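PDB 2IRX: multifunctional non-homologous end joining DNA repair protein LigD, which probably repairs DNA double-strand breaks together with Ku by end processing, gap filling and ligation, and is represented here by its N-terminal primase-polymerase domain. Local coordinates for residues P172-S177 with V254-T259; R54-N59 with A106-L111; I166-F171 with T184-P189; V138-P143 with F228-Q233. All coordinates share one frame; numbering follows the deposited sequence.

From the N terminus, contact 2 comes first: it brings 106-111, at the C-terminal end of helix 99-107, back to strand 53-56 and is complete before any other contact begins. Contact 4 then opens at 138-143 and closes only at 228-233, joining two antiparallel strands at the manganese site. Within that long loop lies the whole of contact 3, a short closure between 166-171 and 184-189. Contact 1 starts directly after 166-171 and ends at 254-259, so it crosses both contact 3 and contact 4. Contacts 1, 3 and 4 all reach one mixed sheet. Contact 2 stands apart from it, yet it touches GTP, as do contacts 1 and 4.

Contact 1: P172-S177 with V254-T259; sequences PVTSGS and VAAPRT. With GTP (guanosine-5'-triphosphate), chain C.
The R258 side chain, bent at chi2 (-55°) and chi3, crosses T174 obliquely and turns its guanidinium edge to the hydroxyl. NH2 donates to T174 OG1 at 3.1 Å with the oxygen practically in the guanidinium plane, while T174 CG2 lies 3.5 Å from the same nitrogen. OG1 can meet the arginine because it sits between the backbone N and the carbonyl carbon (chi1 45°). A water bonded to OG1 also donates to V254 O. The guanidinium is further fixed by R269 O and by a salt bridge to E262. On the other face of the strand, V173 CG1 lies 3.5 Å from A255 C, with A255 CB alongside. T174 and A256 form an antiparallel hydrogen-bonded pair, A256 N to T174 O at 2.9 Å, and R258 N continues the ladder to P172 O at 2.8 Å. Beyond the strand, S175 OG accepts from S177 N in an ST turn and donates to the GTP oxygen O1G at 2.7 Å, so S175 binds the gamma-phosphate directly. In the mixed sheet, strand 171-174 runs between 253-257 and 180-186, antiparallel to both, and V254 and A256 rest on V276 of helix 273-283.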
# COMPACT_ATOMS: atom_id res chain seq x y z
N PRO A 172 8.48 2.39 8.36
CA PRO A 172 7.19 3.08 8.53
C PRO A 172 6.76 3.87 7.30
O PRO A 172 7.60 4.48 6.60
CB PRO A 172 7.45 4.05 9.68
CG PRO A 172 8.93 4.42 9.52
CD PRO A 172 9.61 3.23 8.80
N VAL A 173 5.46 3.88 7.07
CA VAL A 173 4.84 4.57 5.95
C VAL A 173 3.60 5.30 6.49
O VAL A 173 2.70 4.68 7.07
CB VAL A 173 4.42 3.56 4.82
CG1 VAL A 173 3.63 4.29 3.68
CG2 VAL A 173 5.64 2.78 4.27
N THR A 174 3.54 6.62 6.34
CA THR A 174 2.28 7.31 6.65
C THR A 174 1.31 6.97 5.50
O THR A 174 1.66 7.09 4.33
CB THR A 174 2.44 8.87 6.87
OG1 THR A 174 3.29 9.46 5.86
CG2 THR A 174 3.01 9.17 8.29
N SER A 175 0.11 6.49 5.83
CA SER A 175 -0.79 5.92 4.81
C SER A 175 -1.29 6.89 3.74
O SER A 175 -1.73 6.46 2.67
CB SER A 175 -2.01 5.27 5.46
OG SER A 175 -2.88 6.30 5.91
N GLY A 176 -1.26 8.19 4.05
CA GLY A 176 -1.85 9.23 3.19
C GLY A 176 -3.27 9.57 3.61
O GLY A 176 -3.86 10.53 3.11
N SER A 177 -3.81 8.78 4.54
CA SER A 177 -5.18 8.95 4.97
C SER A 177 -5.18 9.30 6.47
O SER A 177 -4.96 10.44 6.81
CB SER A 177 -6.00 7.71 4.61
OG SER A 177 -7.36 7.82 5.02
N VAL A 254 -0.17 10.89 -0.18
CA VAL A 254 0.51 9.70 -0.66
C VAL A 254 0.79 8.76 0.54
O VAL A 254 1.04 9.24 1.69
CB VAL A 254 1.85 10.10 -1.39
CG1 VAL A 254 2.74 8.90 -1.65
CG2 VAL A 254 1.57 10.85 -2.71
N ALA A 255 0.78 7.45 0.26
CA ALA A 255 1.34 6.43 1.18
C ALA A 255 2.88 6.60 1.17
O ALA A 255 3.57 5.97 0.36
CB ALA A 255 0.92 5.02 0.75
N ALA A 256 3.38 7.50 2.03
CA ALA A 256 4.76 8.01 1.93
C ALA A 256 5.68 7.29 2.89
O ALA A 256 5.44 7.32 4.11
CB ALA A 256 4.83 9.50 2.25
N PRO A 257 6.76 6.67 2.36
CA PRO A 257 7.77 6.14 3.29
C PRO A 257 8.38 7.23 4.18
O PRO A 257 8.63 8.36 3.73
CB PRO A 257 8.81 5.51 2.36
CG PRO A 257 8.05 5.17 1.11
CD PRO A 257 7.05 6.32 0.96
N ARG A 258 8.57 6.88 5.44
CA ARG A 258 9.14 7.81 6.40
C ARG A 258 10.39 7.22 7.06
O ARG A 258 10.65 6.00 6.99
CB ARG A 258 8.11 8.19 7.49
CG ARG A 258 6.69 8.60 7.00
CD ARG A 258 6.71 9.76 5.97
NE ARG A 258 7.13 11.03 6.57
CZ ARG A 258 6.30 11.95 7.05
NH1 ARG A 258 6.78 13.06 7.57
NH2 ARG A 258 4.99 11.75 7.00
N THR A 259 11.15 8.08 7.74
CA THR A 259 12.19 7.59 8.66
C THR A 259 11.60 7.43 10.07
O THR A 259 10.61 8.09 10.42
CB THR A 259 13.43 8.51 8.70
OG1 THR A 259 13.08 9.76 9.33
CG2 THR A 259 13.98 8.78 7.27
PG GTP C . -6.39 4.77 6.67
O1G GTP C . -5.10 5.32 7.12
O2G GTP C . -6.86 3.64 7.56
O3G GTP C . -7.44 5.84 6.50
O3B GTP C . -6.09 4.24 5.16
PB GTP C . -5.86 2.74 4.64
O1B GTP C . -5.16 1.89 5.65
O2B GTP C . -5.08 2.77 3.39
O3A GTP C . -7.35 2.20 4.55
PA GTP C . -8.32 1.86 3.30
O1A GTP C . -7.95 2.66 2.08
O2A GTP C . -9.71 2.13 3.83
O5' GTP C . -8.10 0.31 3.06
C5' GTP C . -8.29 -0.68 4.08
C4' GTP C . -8.35 -2.07 3.44
O4' GTP C . -9.38 -2.20 2.46
C3' GTP C . -7.06 -2.42 2.72
O3' GTP C . -6.95 -3.82 2.83
C2' GTP C . -7.34 -2.05 1.25
O2' GTP C . -6.59 -2.71 0.23
C1' GTP C . -8.83 -2.37 1.14
N9 GTP C . -9.67 -1.46 0.36
C8 GTP C . -9.58 -0.09 0.20
N7 GTP C . -10.64 0.30 -0.54
C5 GTP C . -11.42 -0.79 -0.81
C6 GTP C . -12.62 -0.95 -1.50
O6 GTP C . -13.18 0.02 -2.03
N1 GTP C . -13.19 -2.22 -1.59
C2 GTP C . -12.58 -3.31 -1.01
N2 GTP C . -13.14 -4.53 -1.12
N3 GTP C . -11.37 -3.15 -0.32
C4 GTP C . -10.82 -1.89 -0.23
O HOH W 1 1.54 10.49 4.02

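Contact 2: R54-N59 with A106-L111; sequences RKRWPN and AQQAAL. With GTP (guanosine-5'-triphosphate), chain C.
The guanidinium of R56 carries the amide of Q108 on one face, with NE2 3.2 Å above its centre and the two planes 34° apart. At its edge, near the plane, lies the main-chain oxygen of the same glutamine: NE donates to a lone pair of Q108 O at 2.8 Å, and NH2 adds a weak bond. R56 NH1 forms a salt bridge to E68. Q108 bends at chi2 (-76°) to lay the amide there, and a water that accepts from Q108 NE2 and from R54 NE ties it to the second arginine, which also pairs with E68. Deeper in, the W57 ring meets L111 obliquely, CE3 to CD1 3.7 Å, crossing at about a right angle. W57 N donates to A109 O at 3.0 Å, where A109 closes helix 99-107 in a Schellman motif. K55, on strand 53-56 beside R56, extends away and gives NZ to GTP N7 at 2.9 Å. Because NE2 and NH1 are both donors, the amide packs on the guanidinium without bonding it; R56, likely part of the DNA-binding surface, is held by the E68 carboxylate and the Q108 carbonyl at the helix C terminus, whose partial negative charge would probably add stabilisation.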
# COMPACT_ATOMS: atom_id res chain seq x y z
N ARG A 54 -6.91 -1.75 -8.79
CA ARG A 54 -7.04 -0.32 -9.09
C ARG A 54 -8.29 0.23 -8.40
O ARG A 54 -9.45 -0.15 -8.73
CB ARG A 54 -7.14 -0.09 -10.62
CG ARG A 54 -5.88 -0.37 -11.47
CD ARG A 54 -5.71 -1.86 -11.85
NE ARG A 54 -6.84 -2.34 -12.64
CZ ARG A 54 -7.39 -3.55 -12.54
NH1 ARG A 54 -6.92 -4.42 -11.66
NH2 ARG A 54 -8.43 -3.88 -13.33
N LYS A 55 -8.09 1.14 -7.45
CA LYS A 55 -9.22 1.93 -6.97
C LYS A 55 -9.33 3.22 -7.81
O LYS A 55 -8.47 4.13 -7.75
CB LYS A 55 -9.12 2.22 -5.48
CG LYS A 55 -10.46 2.59 -4.83
CD LYS A 55 -10.37 2.57 -3.30
CE LYS A 55 -11.71 3.03 -2.68
NZ LYS A 55 -11.69 2.92 -1.15
N ARG A 56 -10.43 3.29 -8.57
CA ARG A 56 -10.63 4.33 -9.57
C ARG A 56 -11.68 5.35 -9.19
O ARG A 56 -12.73 5.02 -8.63
CB ARG A 56 -10.96 3.71 -10.94
CG ARG A 56 -9.87 2.69 -11.44
CD ARG A 56 -10.36 1.98 -12.71
NE ARG A 56 -10.59 2.93 -13.81
CZ ARG A 56 -11.29 2.66 -14.92
NH1 ARG A 56 -11.85 1.46 -15.12
NH2 ARG A 56 -11.41 3.61 -15.85
N TRP A 57 -11.38 6.61 -9.50
CA TRP A 57 -12.31 7.73 -9.35
C TRP A 57 -12.39 8.45 -10.72
O TRP A 57 -11.78 9.51 -10.91
CB TRP A 57 -11.77 8.71 -8.30
CG TRP A 57 -11.98 8.35 -6.84
CD1 TRP A 57 -12.98 8.83 -6.02
CD2 TRP A 57 -11.14 7.53 -6.01
NE1 TRP A 57 -12.81 8.34 -4.73
CE2 TRP A 57 -11.70 7.54 -4.70
CE3 TRP A 57 -9.98 6.76 -6.25
CZ2 TRP A 57 -11.14 6.81 -3.63
CZ3 TRP A 57 -9.42 6.03 -5.17
CH2 TRP A 57 -10.00 6.06 -3.89
N PRO A 58 -13.13 7.87 -11.69
CA PRO A 58 -13.15 8.44 -13.05
C PRO A 58 -13.59 9.92 -13.13
O PRO A 58 -13.20 10.64 -14.04
CB PRO A 58 -14.18 7.57 -13.79
CG PRO A 58 -14.30 6.28 -12.97
CD PRO A 58 -14.01 6.69 -11.54
N ASN A 59 -14.43 10.34 -12.18
CA ASN A 59 -14.88 11.72 -12.10
C ASN A 59 -14.34 12.47 -10.86
O ASN A 59 -14.93 13.45 -10.40
CB ASN A 59 -16.42 11.77 -12.18
CG ASN A 59 -16.91 12.77 -13.22
OD1 ASN A 59 -16.12 13.36 -13.95
ND2 ASN A 59 -18.21 12.95 -13.30
N ALA A 106 -2.55 6.06 -14.49
CA ALA A 106 -2.99 7.46 -14.53
C ALA A 106 -4.18 7.68 -15.50
O ALA A 106 -5.18 8.32 -15.14
CB ALA A 106 -1.81 8.40 -14.85
N GLN A 107 -4.06 7.15 -16.71
CA GLN A 107 -5.12 7.26 -17.74
C GLN A 107 -6.47 6.70 -17.25
O GLN A 107 -7.52 7.24 -17.57
CB GLN A 107 -4.68 6.55 -19.03
CG GLN A 107 -5.78 6.39 -20.14
CD GLN A 107 -6.59 7.65 -20.50
OE1 GLN A 107 -7.68 7.52 -21.10
NE2 GLN A 107 -6.11 8.84 -20.12
N GLN A 108 -6.39 5.63 -16.46
CA GLN A 108 -7.54 4.97 -15.86
C GLN A 108 -8.13 5.74 -14.66
O GLN A 108 -9.15 5.31 -14.08
CB GLN A 108 -7.09 3.57 -15.39
CG GLN A 108 -6.80 2.59 -16.55
CD GLN A 108 -8.07 2.05 -17.19
OE1 GLN A 108 -8.35 2.33 -18.36
NE2 GLN A 108 -8.81 1.25 -16.45
N ALA A 109 -7.47 6.82 -14.25
CA ALA A 109 -7.83 7.50 -12.99
C ALA A 109 -7.83 6.55 -11.80
O ALA A 109 -8.68 6.65 -10.89
CB ALA A 109 -9.20 8.20 -13.12
N ALA A 110 -6.88 5.61 -11.83
CA ALA A 110 -6.66 4.66 -10.76
C ALA A 110 -5.79 5.36 -9.75
O ALA A 110 -4.56 5.15 -9.71
CB ALA A 110 -5.96 3.40 -11.28
N LEU A 111 -6.41 6.25 -8.96
CA LEU A 111 -5.66 7.05 -7.99
C LEU A 111 -4.89 6.16 -7.04
O LEU A 111 -3.75 6.49 -6.67
CB LEU A 111 -6.61 7.95 -7.19
CG LEU A 111 -7.38 9.00 -8.02
CD1 LEU A 111 -8.25 9.90 -7.10
CD2 LEU A 111 -6.45 9.88 -8.89
PG GTP C . -6.39 4.77 6.67
O1G GTP C . -5.10 5.32 7.12
O2G GTP C . -6.86 3.64 7.56
O3G GTP C . -7.44 5.84 6.50
O3B GTP C . -6.09 4.24 5.16
PB GTP C . -5.86 2.74 4.64
O1B GTP C . -5.16 1.89 5.65
O2B GTP C . -5.08 2.77 3.39
O3A GTP C . -7.35 2.20 4.55
PA GTP C . -8.32 1.86 3.30
O1A GTP C . -7.95 2.66 2.08
O2A GTP C . -9.71 2.13 3.83
O5' GTP C . -8.10 0.31 3.06
C5' GTP C . -8.29 -0.68 4.08
C4' GTP C . -8.35 -2.07 3.44
O4' GTP C . -9.38 -2.20 2.46
C3' GTP C . -7.06 -2.42 2.72
O3' GTP C . -6.95 -3.82 2.83
C2' GTP C . -7.34 -2.05 1.25
O2' GTP C . -6.59 -2.71 0.23
C1' GTP C . -8.83 -2.37 1.14
N9 GTP C . -9.67 -1.46 0.36
C8 GTP C . -9.58 -0.09 0.20
N7 GTP C . -10.64 0.30 -0.54
C5 GTP C . -11.42 -0.79 -0.81
C6 GTP C . -12.62 -0.95 -1.50
O6 GTP C . -13.18 0.02 -2.03
N1 GTP C . -13.19 -2.22 -1.59
C2 GTP C . -12.58 -3.31 -1.01
N2 GTP C . -13.14 -4.53 -1.12
N3 GTP C . -11.37 -3.15 -0.32
C4 GTP C . -10.82 -1.89 -0.23
O HOH W 2 -8.16 -0.37 -14.12

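Contact 3: I166-F171 with T184-P189; sequences IGLVTF and TPLDEP
V169 and P185 are linked by a water that accepts from V169 N at 2.8 Å and donates to P185 O at 2.9 Å. This bridge stands in for a direct ladder at a point where the two chains have already spread apart. Beside it the two side chains meet nearly at right angles: V169 CG1 touches P185 CG at 3.6 Å. V169 CG1 is brought there by a chi1 of 60°, which sets it between the backbone N and the carbonyl carbon. The proline is also approached by F171, whose ring presents its edge to P185 CD, 3.8 Å from CE2, with the carbon close to the ring plane. On the other side of the backbone, T184 lies between L168 and T170. L168 CB passes 3.7 Å from T184 OG1, and T170 OG1 lies 3.6 Å from T184 CG2. The very close approach of V169 O to T184 is doubtful in the model. L168 and T170, like T184, also rest on L163, so the end of helix 149-164 packs over this side. G167 leaves that helix through a Schellman motif, and the chain then runs into strand 171-174. Strand 171-174 lies beside 180-186, which in turn pairs with 129-143, so this contact forms the open end of a beta-hairpin whose first strand is reached by a beta-alpha-beta crossover from 129-143, with one strand lying between.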
# COMPACT_ATOMS: atom_id res chain seq x y z
N ILE A 166 13.16 -10.53 16.88
CA ILE A 166 13.23 -11.69 15.97
C ILE A 166 14.28 -11.42 14.87
O ILE A 166 14.48 -12.24 13.96
CB ILE A 166 11.83 -11.93 15.28
CG1 ILE A 166 10.71 -12.01 16.32
CG2 ILE A 166 11.84 -13.19 14.37
CD1 ILE A 166 9.31 -11.86 15.71
N GLY A 167 14.95 -10.28 14.96
CA GLY A 167 15.93 -9.89 13.94
C GLY A 167 15.30 -9.33 12.67
O GLY A 167 15.98 -9.24 11.64
N LEU A 168 14.03 -8.96 12.73
CA LEU A 168 13.33 -8.35 11.58
C LEU A 168 13.37 -6.82 11.62
O LEU A 168 13.27 -6.22 12.70
CB LEU A 168 11.89 -8.86 11.45
CG LEU A 168 11.68 -10.37 11.21
CD1 LEU A 168 10.21 -10.73 11.24
CD2 LEU A 168 12.33 -10.86 9.92
N VAL A 169 13.55 -6.21 10.45
CA VAL A 169 13.58 -4.76 10.29
C VAL A 169 12.20 -4.27 9.86
O VAL A 169 11.52 -4.96 9.10
CB VAL A 169 14.68 -4.30 9.25
CG1 VAL A 169 14.43 -4.90 7.88
CG2 VAL A 169 14.73 -2.79 9.12
N THR A 170 11.82 -3.08 10.32
CA THR A 170 10.50 -2.52 10.03
C THR A 170 10.64 -1.09 9.47
O THR A 170 11.42 -0.28 10.01
CB THR A 170 9.62 -2.53 11.31
OG1 THR A 170 9.65 -3.85 11.87
CG2 THR A 170 8.18 -2.15 11.00
N PHE A 171 9.90 -0.82 8.40
CA PHE A 171 9.89 0.48 7.71
C PHE A 171 8.52 1.11 7.90
O PHE A 171 7.51 0.44 7.65
CB PHE A 171 10.10 0.26 6.20
CG PHE A 171 11.45 -0.30 5.86
CD1 PHE A 171 12.52 0.56 5.62
CD2 PHE A 171 11.65 -1.67 5.82
CE1 PHE A 171 13.79 0.05 5.31
CE2 PHE A 171 12.91 -2.20 5.51
CZ PHE A 171 13.99 -1.34 5.26
N THR A 184 7.80 -5.12 6.88
CA THR A 184 9.04 -5.79 7.25
C THR A 184 9.35 -6.87 6.22
O THR A 184 8.51 -7.74 5.97
CB THR A 184 9.08 -6.27 8.77
OG1 THR A 184 9.47 -7.65 8.90
CG2 THR A 184 7.84 -5.94 9.53
N PRO A 185 10.53 -6.76 5.56
CA PRO A 185 10.94 -7.74 4.55
C PRO A 185 11.22 -9.09 5.21
O PRO A 185 11.79 -9.14 6.30
CB PRO A 185 12.23 -7.14 3.97
CG PRO A 185 12.75 -6.22 5.02
CD PRO A 185 11.54 -5.70 5.76
N LEU A 186 10.79 -10.16 4.55
CA LEU A 186 11.04 -11.52 5.01
C LEU A 186 12.18 -12.10 4.17
O LEU A 186 12.07 -12.21 2.94
CB LEU A 186 9.78 -12.39 4.90
CG LEU A 186 8.58 -11.98 5.74
CD1 LEU A 186 7.31 -12.69 5.28
CD2 LEU A 186 8.84 -12.21 7.23
N ASP A 187 13.26 -12.45 4.86
CA ASP A 187 14.48 -12.96 4.23
C ASP A 187 14.26 -14.35 3.64
O ASP A 187 14.71 -14.63 2.52
CB ASP A 187 15.62 -12.99 5.25
CG ASP A 187 16.09 -11.59 5.65
OD1 ASP A 187 16.08 -10.67 4.79
OD2 ASP A 187 16.50 -11.43 6.82
N GLU A 188 13.60 -15.21 4.41
CA GLU A 188 13.27 -16.57 3.98
C GLU A 188 11.79 -16.65 3.57
O GLU A 188 10.97 -15.86 4.05
CB GLU A 188 13.58 -17.58 5.09
CG GLU A 188 12.93 -17.26 6.45
CD GLU A 188 13.20 -18.31 7.51
OE1 GLU A 188 12.52 -18.28 8.57
OE2 GLU A 188 14.09 -19.17 7.31
N PRO A 189 11.44 -17.62 2.69
CA PRO A 189 10.05 -17.78 2.23
C PRO A 189 9.10 -18.19 3.37
O PRO A 189 9.44 -19.04 4.20
CB PRO A 189 10.15 -18.91 1.20
CG PRO A 189 11.61 -19.04 0.86
CD PRO A 189 12.33 -18.63 2.09
O HOH W 3 13.50 -7.93 8.25

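Contact 4: V138-P143 with F228-Q233; sequences VFDLDP and FVDWSQ. With MN (manganese (II) ion), chain B; GTP (guanosine-5'-triphosphate), chain C.
Q233 points the NE2 edge of its amide at D140 OD2, the amide and carboxylate planes turned 70° apart. The 2.6 Å bond from NE2 to OD2 is nearly straight (166°) and uses the anti lone pair, while OD1, the other oxygen, binds manganese at 2.2 Å. OE1 is bonded to T240 OG1, so both ends of the amide are engaged, which probably fixes its rotation, and GTP O3' packs against the amide carbon, 3.4 Å from Q233 CD. D142, two residues along the strand and on the same face, supplies OD1 to the metal, also at 2.2 Å, and its carboxylate runs beside the F228 ring. Two oxygens of GTP, O2G and O1B, and two waters complete six ligands. D230 does not touch this ion. Its carboxylate is fixed within its own segment: OD1 accepts S232 N in an Asx turn and S232 OG on the syn lone pair, and Q233 NE2 meets OD2 at 3.3 Å from above the plane. A water joins D230 OD2 to D142 OD2. The backbones hold this register through two antiparallel hydrogen-bonded pairs, D140 with D230 (D230 N to D140 O 2.8 Å) and D142 with F228. F139, L141 and V229 point to the opposite face, V229 CG1 lying 3.8 Å from F139 CD1, and there helix 149-164 covers them. Three aspartates on one sheet face, D230 being a probable ligand of a second manganese, are the hallmark of the two-metal polymerase site of the archaeo-eukaryotic primase superfamily.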
# COMPACT_ATOMS: atom_id res chain seq x y z
N VAL A 138 2.92 -6.90 6.50
CA VAL A 138 2.35 -5.56 6.65
C VAL A 138 1.45 -5.46 7.90
O VAL A 138 0.72 -6.39 8.23
CB VAL A 138 1.55 -5.10 5.36
CG1 VAL A 138 0.25 -5.89 5.17
CG2 VAL A 138 1.23 -3.56 5.41
N PHE A 139 1.51 -4.29 8.54
CA PHE A 139 0.62 -3.94 9.64
C PHE A 139 -0.06 -2.64 9.27
O PHE A 139 0.59 -1.67 8.85
CB PHE A 139 1.40 -3.79 10.95
CG PHE A 139 2.05 -5.06 11.42
CD1 PHE A 139 1.39 -5.90 12.34
CD2 PHE A 139 3.31 -5.41 10.97
CE1 PHE A 139 1.99 -7.11 12.78
CE2 PHE A 139 3.94 -6.60 11.42
CZ PHE A 139 3.27 -7.45 12.32
N ASP A 140 -1.37 -2.63 9.43
CA ASP A 140 -2.21 -1.50 9.12
C ASP A 140 -2.67 -0.93 10.47
O ASP A 140 -3.46 -1.53 11.19
CB ASP A 140 -3.36 -1.98 8.22
CG ASP A 140 -4.36 -0.87 7.86
OD1 ASP A 140 -4.09 0.31 8.15
OD2 ASP A 140 -5.42 -1.18 7.26
N LEU A 141 -2.14 0.24 10.83
CA LEU A 141 -2.46 0.85 12.13
C LEU A 141 -3.51 1.95 11.95
O LEU A 141 -3.23 2.97 11.30
CB LEU A 141 -1.20 1.46 12.79
CG LEU A 141 -0.24 0.55 13.58
CD1 LEU A 141 0.26 -0.65 12.77
CD2 LEU A 141 0.94 1.34 14.15
N ASP A 142 -4.68 1.73 12.56
CA ASP A 142 -5.82 2.66 12.51
C ASP A 142 -6.08 3.32 13.86
O ASP A 142 -6.30 2.63 14.84
CB ASP A 142 -7.09 1.89 12.12
CG ASP A 142 -7.04 1.39 10.70
OD1 ASP A 142 -6.17 1.86 9.96
OD2 ASP A 142 -7.84 0.51 10.33
N PRO A 143 -6.11 4.66 13.89
CA PRO A 143 -6.42 5.40 15.11
C PRO A 143 -7.93 5.35 15.42
O PRO A 143 -8.76 5.62 14.54
CB PRO A 143 -5.95 6.82 14.79
CG PRO A 143 -6.10 6.94 13.30
CD PRO A 143 -5.85 5.55 12.74
N PHE A 228 -5.90 0.35 16.51
CA PHE A 228 -6.17 -1.00 16.02
C PHE A 228 -5.01 -1.42 15.12
O PHE A 228 -4.71 -0.76 14.12
CB PHE A 228 -7.52 -1.04 15.31
CG PHE A 228 -7.78 -2.28 14.49
CD1 PHE A 228 -7.46 -3.56 14.98
CD2 PHE A 228 -8.39 -2.18 13.24
CE1 PHE A 228 -7.72 -4.70 14.22
CE2 PHE A 228 -8.65 -3.32 12.47
CZ PHE A 228 -8.32 -4.58 12.96
N VAL A 229 -4.33 -2.49 15.52
CA VAL A 229 -3.18 -2.99 14.77
C VAL A 229 -3.75 -4.11 13.92
O VAL A 229 -3.91 -5.24 14.38
CB VAL A 229 -2.04 -3.51 15.71
CG1 VAL A 229 -0.93 -4.21 14.90
CG2 VAL A 229 -1.48 -2.39 16.57
N ASP A 230 -4.08 -3.78 12.67
CA ASP A 230 -4.69 -4.75 11.77
C ASP A 230 -3.60 -5.61 11.14
O ASP A 230 -2.80 -5.15 10.34
CB ASP A 230 -5.57 -4.04 10.73
CG ASP A 230 -6.48 -5.00 9.95
OD1 ASP A 230 -6.39 -6.23 10.09
OD2 ASP A 230 -7.29 -4.47 9.18
N TRP A 231 -3.61 -6.88 11.54
CA TRP A 231 -2.65 -7.90 11.10
C TRP A 231 -3.19 -8.76 9.94
O TRP A 231 -2.47 -9.61 9.39
CB TRP A 231 -2.36 -8.83 12.30
CG TRP A 231 -3.64 -9.24 13.00
CD1 TRP A 231 -4.23 -8.62 14.09
CD2 TRP A 231 -4.50 -10.33 12.65
NE1 TRP A 231 -5.41 -9.26 14.42
CE2 TRP A 231 -5.60 -10.31 13.56
CE3 TRP A 231 -4.48 -11.31 11.64
CZ2 TRP A 231 -6.64 -11.27 13.51
CZ3 TRP A 231 -5.54 -12.25 11.58
CH2 TRP A 231 -6.59 -12.22 12.51
N SER A 232 -4.46 -8.57 9.60
CA SER A 232 -5.16 -9.49 8.72
C SER A 232 -4.86 -9.30 7.23
O SER A 232 -5.20 -10.18 6.44
CB SER A 232 -6.68 -9.46 8.96
OG SER A 232 -7.24 -8.23 8.49
N GLN A 233 -4.22 -8.18 6.86
CA GLN A 233 -3.93 -7.91 5.45
C GLN A 233 -2.74 -8.72 4.98
O GLN A 233 -2.36 -8.68 3.82
CB GLN A 233 -3.77 -6.42 5.17
CG GLN A 233 -5.09 -5.67 5.19
CD GLN A 233 -4.94 -4.18 5.49
OE1 GLN A 233 -4.11 -3.50 4.89
NE2 GLN A 233 -5.77 -3.66 6.40
MN MN B . -5.67 1.82 7.85
PG GTP C . -6.39 4.77 6.67
O1G GTP C . -5.10 5.32 7.12
O2G GTP C . -6.86 3.64 7.56
O3G GTP C . -7.44 5.84 6.50
O3B GTP C . -6.09 4.24 5.16
PB GTP C . -5.86 2.74 4.64
O1B GTP C . -5.16 1.89 5.65
O2B GTP C . -5.08 2.77 3.39
O3A GTP C . -7.35 2.20 4.55
PA GTP C . -8.32 1.86 3.30
O1A GTP C . -7.95 2.66 2.08
O2A GTP C . -9.71 2.13 3.83
O5' GTP C . -8.10 0.31 3.06
C5' GTP C . -8.29 -0.68 4.08
C4' GTP C . -8.35 -2.07 3.44
O4' GTP C . -9.38 -2.20 2.46
C3' GTP C . -7.06 -2.42 2.72
O3' GTP C . -6.95 -3.82 2.83
C2' GTP C . -7.34 -2.05 1.25
O2' GTP C . -6.59 -2.71 0.23
C1' GTP C . -8.83 -2.37 1.14
N9 GTP C . -9.67 -1.46 0.36
C8 GTP C . -9.58 -0.09 0.20
N7 GTP C . -10.64 0.30 -0.54
C5 GTP C . -11.42 -0.79 -0.81
C6 GTP C . -12.62 -0.95 -1.50
O6 GTP C . -13.18 0.02 -2.03
N1 GTP C . -13.19 -2.22 -1.59
C2 GTP C . -12.58 -3.31 -1.01
N2 GTP C . -13.14 -4.53 -1.12
N3 GTP C . -11.37 -3.15 -0.32
C4 GTP C . -10.82 -1.89 -0.23
O HOH W 4 -2.06 -6.52 8.13
O HOH W 5 -7.44 0.59 7.61
O HOH W 6 -3.67 3.22 8.42
O HOH W 7 -8.07 -2.02 9.02